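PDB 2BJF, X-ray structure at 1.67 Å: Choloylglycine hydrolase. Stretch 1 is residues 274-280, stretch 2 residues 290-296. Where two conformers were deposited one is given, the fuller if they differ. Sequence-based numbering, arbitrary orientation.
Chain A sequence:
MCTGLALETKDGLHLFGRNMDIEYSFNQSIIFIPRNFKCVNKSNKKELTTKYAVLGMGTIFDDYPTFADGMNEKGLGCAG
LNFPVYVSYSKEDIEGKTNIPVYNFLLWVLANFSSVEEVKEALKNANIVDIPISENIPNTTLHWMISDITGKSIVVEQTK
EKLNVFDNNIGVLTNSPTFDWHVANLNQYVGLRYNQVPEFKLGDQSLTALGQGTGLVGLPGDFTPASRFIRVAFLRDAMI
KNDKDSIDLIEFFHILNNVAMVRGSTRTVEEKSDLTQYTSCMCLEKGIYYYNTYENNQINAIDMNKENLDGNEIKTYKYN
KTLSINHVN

Stretch 1, residues 274-280: DLTQYTS
Stretch 2 (290-296) YYNTYEN

This contact is an antiparallel pairing of two neighbouring β-strands, extended past the end of the second strand by the ring of Tyr 294. The axes of strand 275-280 and strand 290-293 approach to 4.6 Å, with 161° between their N-to-C directions, and the two stretches bury 436 Å², both sides summed.

Three bridges fix the register. Thr 279 and Asn 292 form the hydrogen-bonded pair (CA-CA 5.5 Å): Thr 279 N donates to Asn 292 O at 3.0 Å (162° at the hydrogen), and Asn 292 N donates to Thr 279 O at 3.0 Å (154°). The flanking pairs are non-hydrogen-bonded and closer, Tyr 278 with Thr 293 at CA-CA 4.0 Å and Ser 280 with Tyr 291 at 4.2 Å. Tyr 291 CA lies 3.1 Å from Thr 279 O, and Ser 280 CA 3.3 Å from Tyr 290 O, both as CA-H...O contacts.

The extended backbone (phi/psi -150/160 at Tyr 278, -128/119 at Thr 279, -130/177 at Asn 292) gives way to -67/-42 at Gln 277 and -57/-40 at Tyr 294. A backbone hydrogen bond nevertheless forms there: Tyr 294 N donates to Gln 277 O at 2.8 Å (153°).

Side chains alternate between faces. Tyr 278, Ser 280, Tyr 291 and Thr 293 share one face, all with chi1 p; both tyrosine side chains lead away at their ends. Thr 279 (m) and Asn 292 (p, chi2 6°) occupy the other, where Thr 279 CB is 3.5 Å from Asn 292 OD1. A water links this pair, donating to Thr 279 OG1 at 2.9 Å and Asn 292 OD1 at 2.8 Å.

The CA-to-CB bond of Tyr 294 points toward stretch 1, with chi1 t and chi2 92°. Leu 275 (m, t) places CD1 over one ring face, 4.2 Å from the Tyr 294 ring centroid and 7° off the normal, a CH-pi contact. Thr 276 O sits at the ring edge, 3.3 Å from Tyr 294 CD1.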

# COMPACT_ATOMS: atom_id res chain seq x y z
N ASP A 274 3.19 -15.65 16.77
CA ASP A 274 2.17 -16.37 16.02
C ASP A 274 2.85 -17.02 14.81
O ASP A 274 3.54 -16.34 14.05
CB ASP A 274 1.07 -15.41 15.58
CG ASP A 274 -0.26 -16.09 15.33
OD1 ASP A 274 -0.35 -17.34 15.42
OD2 ASP A 274 -1.24 -15.37 15.03
N LEU A 275 2.66 -18.33 14.66
CA LEU A 275 3.32 -19.09 13.60
C LEU A 275 2.32 -19.89 12.78
O LEU A 275 1.27 -20.28 13.29
CB LEU A 275 4.33 -20.09 14.19
CG LEU A 275 5.28 -19.73 15.34
CD1 LEU A 275 6.13 -20.94 15.71
CD2 LEU A 275 6.16 -18.56 14.96
N THR A 276 2.66 -20.16 11.52
CA THR A 276 2.00 -21.22 10.77
C THR A 276 2.59 -22.52 11.30
O THR A 276 3.66 -22.96 10.86
CB THR A 276 2.18 -21.07 9.25
OG1 THR A 276 1.55 -19.86 8.81
CG2 THR A 276 1.55 -22.25 8.50
N GLN A 277 1.89 -23.13 12.25
CA GLN A 277 2.36 -24.33 12.94
C GLN A 277 2.43 -25.53 12.01
O GLN A 277 3.39 -26.31 12.06
CB GLN A 277 1.48 -24.65 14.15
CG GLN A 277 1.45 -23.56 15.23
CD GLN A 277 2.68 -23.56 16.14
OE1 GLN A 277 2.89 -22.61 16.90
NE2 GLN A 277 3.48 -24.62 16.08
N TYR A 278 1.41 -25.68 11.17
CA TYR A 278 1.38 -26.73 10.15
C TYR A 278 0.59 -26.32 8.91
O TYR A 278 -0.21 -25.38 8.95
CB TYR A 278 0.87 -28.08 10.73
CG TYR A 278 -0.60 -28.16 11.05
CD1 TYR A 278 -1.55 -28.45 10.06
CD2 TYR A 278 -1.06 -28.01 12.36
CE1 TYR A 278 -2.90 -28.54 10.36
CE2 TYR A 278 -2.41 -28.11 12.67
CZ TYR A 278 -3.33 -28.37 11.66
OH TYR A 278 -4.66 -28.47 11.97
N THR A 279 0.85 -27.03 7.82
CA THR A 279 0.11 -26.86 6.58
C THR A 279 -0.38 -28.23 6.14
O THR A 279 0.41 -29.14 5.92
CB THR A 279 1.00 -26.23 5.48
OG1 THR A 279 1.51 -24.98 5.94
CG2 THR A 279 0.21 -26.02 4.20
N SER A 280 -1.70 -28.37 6.04
CA SER A 280 -2.31 -29.63 5.64
C SER A 280 -2.91 -29.52 4.24
O SER A 280 -3.38 -28.46 3.83
CB SER A 280 -3.38 -30.06 6.64
OG SER A 280 -4.51 -29.21 6.62
N TYR A 290 -2.08 -35.12 3.67
CA TYR A 290 -0.70 -34.65 3.60
C TYR A 290 -0.51 -33.46 4.52
O TYR A 290 -1.40 -32.61 4.62
CB TYR A 290 -0.32 -34.21 2.18
CG TYR A 290 -0.42 -35.27 1.11
CD1 TYR A 290 0.62 -36.17 0.88
CD2 TYR A 290 -1.54 -35.33 0.28
CE1 TYR A 290 0.53 -37.13 -0.13
CE2 TYR A 290 -1.64 -36.28 -0.73
CZ TYR A 290 -0.60 -37.17 -0.93
OH TYR A 290 -0.70 -38.11 -1.93
N TYR A 291 0.64 -33.38 5.18
CA TYR A 291 0.96 -32.21 6.00
C TYR A 291 2.45 -32.06 6.25
O TYR A 291 3.20 -33.04 6.22
CB TYR A 291 0.21 -32.26 7.35
CG TYR A 291 0.88 -33.12 8.39
CD1 TYR A 291 1.61 -32.53 9.43
CD2 TYR A 291 0.81 -34.51 8.34
CE1 TYR A 291 2.25 -33.31 10.39
CE2 TYR A 291 1.44 -35.30 9.30
CZ TYR A 291 2.16 -34.69 10.32
OH TYR A 291 2.79 -35.47 11.26
N ASN A 292 2.87 -30.83 6.48
CA ASN A 292 4.18 -30.56 7.08
C ASN A 292 4.01 -29.60 8.25
O ASN A 292 2.90 -29.14 8.52
CB ASN A 292 5.20 -30.08 6.03
CG ASN A 292 4.85 -28.72 5.43
OD1 ASN A 292 3.91 -28.05 5.85
ND2 ASN A 292 5.63 -28.31 4.43
N THR A 293 5.11 -29.30 8.94
CA THR A 293 5.04 -28.46 10.13
C THR A 293 6.09 -27.35 10.09
O THR A 293 6.98 -27.36 9.23
CB THR A 293 5.23 -29.28 11.43
OG1 THR A 293 6.54 -29.86 11.46
CG2 THR A 293 4.18 -30.39 11.53
N TYR A 294 5.97 -26.39 11.01
CA TYR A 294 6.95 -25.31 11.12
C TYR A 294 8.36 -25.86 11.32
O TYR A 294 9.32 -25.37 10.73
CB TYR A 294 6.58 -24.34 12.25
CG TYR A 294 7.29 -23.01 12.14
CD1 TYR A 294 6.70 -21.95 11.47
CD2 TYR A 294 8.56 -22.83 12.68
CE1 TYR A 294 7.35 -20.72 11.34
CE2 TYR A 294 9.23 -21.61 12.56
CZ TYR A 294 8.61 -20.57 11.89
OH TYR A 294 9.26 -19.36 11.76
N GLU A 295 8.46 -26.90 12.15
CA GLU A 295 9.74 -27.51 12.50
C GLU A 295 10.27 -28.44 11.41
O GLU A 295 11.48 -28.48 11.16
CB GLU A 295 9.60 -28.29 13.82
CG GLU A 295 9.30 -27.42 15.04
CD GLU A 295 7.81 -27.21 15.31
OE1 GLU A 295 6.97 -27.52 14.44
OE2 GLU A 295 7.49 -26.73 16.41
N ASN A 296 9.37 -29.18 10.77
CA ASN A 296 9.74 -30.13 9.72
C ASN A 296 8.96 -29.91 8.43
O ASN A 296 7.77 -30.22 8.36
CB ASN A 296 9.55 -31.58 10.21
CG ASN A 296 9.92 -32.61 9.15
OD1 ASN A 296 10.66 -32.33 8.21
ND2 ASN A 296 9.41 -33.83 9.32
O HOH W 1 4.22 -27.08 15.17
O HOH W 2 3.76 -25.88 7.56